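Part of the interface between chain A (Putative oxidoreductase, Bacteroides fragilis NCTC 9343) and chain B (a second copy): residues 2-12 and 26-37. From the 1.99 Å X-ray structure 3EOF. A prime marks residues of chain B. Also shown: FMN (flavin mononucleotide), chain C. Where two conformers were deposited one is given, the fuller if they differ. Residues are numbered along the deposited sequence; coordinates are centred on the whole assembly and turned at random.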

# COMPACT_ATOMS: atom_id res chain seq x y z
N MSE A 2 1.00 -19.26 -6.60
CA MSE A 2 1.26 -17.97 -5.90
C MSE A 2 0.93 -18.05 -4.41
O MSE A 2 1.57 -17.39 -3.58
N MSE A 3 -0.06 -18.88 -4.06
CA MSE A 3 -0.42 -19.02 -2.66
C MSE A 3 0.61 -19.81 -1.85
O MSE A 3 0.95 -19.44 -0.74
N ASP A 4 1.14 -20.88 -2.43
CA ASP A 4 2.16 -21.67 -1.75
C ASP A 4 3.41 -20.80 -1.68
O ASP A 4 4.09 -20.77 -0.66
N THR A 5 3.69 -20.05 -2.74
CA THR A 5 4.80 -19.11 -2.73
C THR A 5 4.65 -18.08 -1.63
O THR A 5 5.62 -17.81 -0.93
N VAL A 6 3.45 -17.51 -1.48
CA VAL A 6 3.25 -16.51 -0.43
C VAL A 6 3.29 -17.16 0.96
O VAL A 6 3.87 -16.60 1.89
N LYS A 7 2.72 -18.35 1.09
CA LYS A 7 2.68 -19.04 2.37
C LYS A 7 4.10 -19.23 2.91
O LYS A 7 4.36 -19.10 4.11
N ASN A 8 5.01 -19.52 1.98
CA ASN A 8 6.42 -19.80 2.28
C ASN A 8 7.39 -18.69 2.02
O ASN A 8 8.59 -18.91 2.04
N ARG A 9 6.88 -17.49 1.80
CA ARG A 9 7.72 -16.37 1.48
C ARG A 9 8.47 -15.86 2.71
O ARG A 9 8.07 -16.00 3.86
N ARG A 10 9.60 -15.26 2.42
CA ARG A 10 10.37 -14.63 3.43
C ARG A 10 11.18 -13.57 2.72
O ARG A 10 11.45 -13.68 1.52
N THR A 11 11.55 -12.55 3.48
CA THR A 11 12.33 -11.45 2.99
C THR A 11 13.76 -11.96 2.76
O THR A 11 14.30 -12.69 3.59
N ILE A 12 14.36 -11.52 1.65
CA ILE A 12 15.68 -11.92 1.28
C ILE A 12 16.48 -10.66 1.20
O ILE A 12 16.08 -9.70 0.51
N ASN B 26 -10.40 -17.39 5.05
CA ASN B 26 -9.34 -17.35 6.07
C ASN B 26 -7.96 -17.80 5.56
O ASN B 26 -6.91 -17.36 6.04
N ASP B 27 -7.96 -18.74 4.63
CA ASP B 27 -6.75 -19.23 3.98
C ASP B 27 -6.12 -18.07 3.20
O ASP B 27 -4.93 -17.76 3.35
N LEU B 28 -6.94 -17.39 2.40
CA LEU B 28 -6.48 -16.18 1.68
C LEU B 28 -5.94 -15.09 2.60
O LEU B 28 -4.88 -14.56 2.37
N LEU B 29 -6.68 -14.73 3.62
CA LEU B 29 -6.24 -13.73 4.58
C LEU B 29 -4.98 -14.18 5.28
O LEU B 29 -3.99 -13.45 5.28
N GLU B 30 -5.00 -15.37 5.88
CA GLU B 30 -3.86 -15.88 6.59
C GLU B 30 -2.58 -15.79 5.74
O GLU B 30 -1.56 -15.32 6.23
N THR B 31 -2.68 -16.18 4.48
CA THR B 31 -1.52 -16.14 3.58
C THR B 31 -1.17 -14.71 3.25
O THR B 31 0.02 -14.37 3.25
N SER B 32 -2.18 -13.86 3.02
CA SER B 32 -1.92 -12.44 2.74
C SER B 32 -1.11 -11.80 3.88
O SER B 32 -0.35 -10.85 3.66
N PHE B 33 -1.29 -12.33 5.08
CA PHE B 33 -0.57 -11.83 6.28
C PHE B 33 0.93 -12.16 6.25
O PHE B 33 1.72 -11.63 7.07
N ARG B 34 1.33 -12.99 5.30
CA ARG B 34 2.72 -13.29 5.04
C ARG B 34 3.45 -12.17 4.31
O ARG B 34 4.62 -12.25 4.15
N ALA B 35 2.74 -11.16 3.83
CA ALA B 35 3.33 -10.03 3.16
C ALA B 35 4.29 -9.40 4.14
O ALA B 35 4.08 -9.55 5.32
N SER B 36 5.32 -8.70 3.65
CA SER B 36 6.26 -7.95 4.49
C SER B 36 5.55 -7.02 5.43
O SER B 36 4.51 -6.43 5.08
N THR B 37 6.17 -6.81 6.60
CA THR B 37 5.57 -6.01 7.61
C THR B 37 6.64 -5.35 8.42
O THR B 37 7.60 -5.98 8.85

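The chain B helix that runs through Asp27′ and Thr31′ packs beside helix 2-7 of chain A, with the axes 46° apart and 9.4 Å apart at closest approach. Asn26′ lies out of reach. Asp27′ (chi1 t) starts sideways, but its carboxylate comes nearer. Asp27′ OD1 forms a salt bridge with Lys7 NZ at 2.9 Å, and Asp27′ OD2 lies 3.5 Å from CE of selenomethionine Met3. Lys7 leaves its own helix pointing away; its extended chain (m, then t throughout) brings the amine back to the carboxylate.

Leu28′ (m, t) points away, yet its CD2 end reaches Met3 SE at 4.3 Å, an apolar contact. Leu29′ and Glu30′ make no contact.

Thr31′ (p) points toward chain A. Its CG2 fits against Lys7 CE at 3.2 Å and Met3 CG at 3.8 Å. Its backbone O is 3.3 Å from Val6 CG1. Val6 (t) also points in.

Ser32′ and Phe33′ turn away. Ser32′ begins a type I turn ending at Ala35′. Within it, Arg34′ (m, m, t) points toward chain A, and its CB lies 3.2 Å from Val6 O. Water 1 links its NE (3.0 Å) to Lys7 O (3.2 Å). Water 2 accepts from Arg34′ NH1 at 3.3 Å and lies 2.8 Å from Arg9 O and 2.4 Å from FMN O2P.

The turn also offers Arg34′ O to Arg9. Arg9 (p, t, m) begins sideways, but its guanidinium reaches across. Arg9 NH1 donates to Arg34′ O at 2.9 Å and to FMN O1P at 2.8 Å, both near the guanidinium plane. One nitrogen thus ties the turn to the flavin phosphate.

Ser36′ (m) lies sideways. Water 3 bridges its OG (2.9 Å) and Thr11 OG1 (2.8 Å). Thr11 (m) in turn donates from OG1 to FMN O1P at 2.7 Å. At Thr37′, the backbone N donates to FMN O3' at 3.0 Å, so both chains hold the cofactor.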

# COMPACT_ATOMS: atom_id res chain seq x y z
CB MSE A 2 0.50 -16.80 -6.56
CG MSE A 2 1.21 -15.49 -6.54
SE MSE A 2 0.83 -14.46 -8.18
CE MSE A 2 0.81 -15.92 -9.64
CB MSE A 3 -1.79 -19.64 -2.49
CG MSE A 3 -2.19 -19.54 -1.04
SE MSE A 3 -4.02 -19.45 -0.82
CE MSE A 3 -4.27 -21.36 -1.45
CB ASP A 4 2.37 -22.99 -2.52
CG ASP A 4 1.03 -23.58 -3.03
OD1 ASP A 4 0.06 -23.74 -2.23
OD2 ASP A 4 0.94 -23.84 -4.25
CB THR A 5 4.96 -18.34 -4.05
OG1 THR A 5 5.09 -19.29 -5.11
CG2 THR A 5 6.22 -17.45 -4.02
CB VAL A 6 1.96 -15.65 -0.63
CG1 VAL A 6 1.82 -14.64 0.50
CG2 VAL A 6 2.06 -14.89 -1.93
CB LYS A 7 1.99 -20.43 2.23
CG LYS A 7 0.46 -20.36 2.15
CD LYS A 7 -0.28 -21.71 1.98
CE LYS A 7 -1.81 -21.52 2.20
NZ LYS A 7 -2.62 -22.79 2.25
CB ASN A 8 6.81 -21.03 1.47
CG ASN A 8 6.09 -22.23 1.97
OD1 ASN A 8 6.18 -22.55 3.15
ND2 ASN A 8 5.34 -22.88 1.10
CB ARG A 9 6.93 -15.21 0.81
CG ARG A 9 6.06 -14.36 1.79
CD ARG A 9 5.73 -13.01 1.25
NE ARG A 9 6.93 -12.28 0.96
CZ ARG A 9 7.66 -11.61 1.86
NH1 ARG A 9 7.27 -11.53 3.12
NH2 ARG A 9 8.76 -10.99 1.48
CB ARG A 10 11.23 -15.66 4.16
CG ARG A 10 12.23 -16.34 3.32
CD ARG A 10 12.46 -17.71 3.84
NE ARG A 10 11.36 -18.60 3.52
CZ ARG A 10 11.17 -19.78 4.10
NH1 ARG A 10 11.99 -20.21 5.05
NH2 ARG A 10 10.13 -20.54 3.77
CB THR A 11 12.33 -10.23 4.01
OG1 THR A 11 11.06 -9.58 4.00
CG2 THR A 11 13.34 -9.21 3.62
CB ILE A 12 15.70 -12.66 -0.08
CG1 ILE A 12 14.84 -13.94 -0.01
CG2 ILE A 12 17.12 -12.94 -0.47
CD1 ILE A 12 15.35 -15.01 0.96
CB ASN B 26 -9.74 -18.21 7.26
CG ASN B 26 -10.88 -17.63 8.04
OD1 ASN B 26 -11.11 -16.42 8.04
ND2 ASN B 26 -11.58 -18.50 8.77
CB ASP B 27 -7.11 -20.40 3.06
CG ASP B 27 -5.90 -21.20 2.55
OD1 ASP B 27 -4.80 -21.16 3.19
OD2 ASP B 27 -6.07 -21.90 1.51
CB LEU B 28 -7.59 -15.59 0.83
CG LEU B 28 -8.09 -16.46 -0.33
CD1 LEU B 28 -9.43 -15.98 -0.81
CD2 LEU B 28 -7.07 -16.53 -1.50
CB LEU B 29 -7.38 -13.42 5.59
CG LEU B 29 -8.54 -12.58 4.97
CD1 LEU B 29 -9.74 -12.51 5.88
CD2 LEU B 29 -8.07 -11.19 4.61
CB GLU B 30 -4.07 -17.31 7.07
CG GLU B 30 -2.85 -17.86 7.87
CD GLU B 30 -3.13 -19.22 8.48
OE1 GLU B 30 -4.18 -19.80 8.15
OE2 GLU B 30 -2.32 -19.69 9.29
CB THR B 31 -1.73 -16.94 2.28
OG1 THR B 31 -2.84 -16.41 1.55
CG2 THR B 31 -2.01 -18.38 2.61
CB SER B 32 -3.20 -11.65 2.50
OG SER B 32 -3.94 -11.45 3.70
CB PHE B 33 -1.22 -12.28 7.60
CG PHE B 33 -2.70 -11.92 7.74
CD1 PHE B 33 -3.29 -10.90 7.02
CD2 PHE B 33 -3.50 -12.61 8.67
CE1 PHE B 33 -4.62 -10.63 7.15
CE2 PHE B 33 -4.83 -12.31 8.82
CZ PHE B 33 -5.40 -11.32 8.06
CB ARG B 34 2.84 -14.61 4.24
CG ARG B 34 2.62 -15.83 5.12
CD ARG B 34 3.78 -15.88 6.09
NE ARG B 34 3.69 -16.85 7.18
CZ ARG B 34 4.57 -16.86 8.18
NH1 ARG B 34 5.60 -15.99 8.20
NH2 ARG B 34 4.45 -17.76 9.15
CB ALA B 35 2.21 -9.01 2.80
CB SER B 36 7.22 -7.13 3.66
OG SER B 36 7.78 -7.95 2.63
CB THR B 37 4.58 -6.85 8.46
OG1 THR B 37 4.29 -6.17 9.67
CG2 THR B 37 5.14 -8.23 8.80
N1 FMN C . 13.70 -5.09 6.39
C2 FMN C . 14.97 -4.56 6.64
O2 FMN C . 15.94 -5.30 6.82
N3 FMN C . 15.16 -3.18 6.74
C4 FMN C . 14.11 -2.25 6.59
O4 FMN C . 14.38 -1.04 6.26
C4A FMN C . 12.82 -2.82 6.35
N5 FMN C . 11.72 -1.98 6.20
C5A FMN C . 10.46 -2.47 5.92
C6 FMN C . 9.42 -1.54 5.76
C7 FMN C . 8.13 -1.95 5.49
C7M FMN C . 7.07 -0.90 5.36
C8 FMN C . 7.86 -3.31 5.39
C8M FMN C . 6.52 -3.73 4.87
C9 FMN C . 8.89 -4.26 5.55
C9A FMN C . 10.23 -3.86 5.82
N10 FMN C . 11.32 -4.74 6.00
C10 FMN C . 12.60 -4.22 6.26
C1' FMN C . 11.16 -6.26 6.00
C2' FMN C . 10.51 -6.69 7.31
O2' FMN C . 11.48 -6.52 8.36
C3' FMN C . 9.93 -8.08 7.22
O3' FMN C . 8.81 -8.16 6.31
C4' FMN C . 9.47 -8.61 8.58
O4' FMN C . 10.58 -8.86 9.42
C5' FMN C . 8.79 -9.94 8.40
O5' FMN C . 9.74 -10.73 7.68
P FMN C . 9.32 -11.57 6.35
O1P FMN C . 8.89 -10.61 5.21
O2P FMN C . 8.15 -12.45 6.71
O3P FMN C . 10.53 -12.46 6.06
O HOH W 1 2.25 -19.44 6.46
O HOH W 2 6.93 -14.31 5.72
O HOH W 3 10.54 -7.03 2.94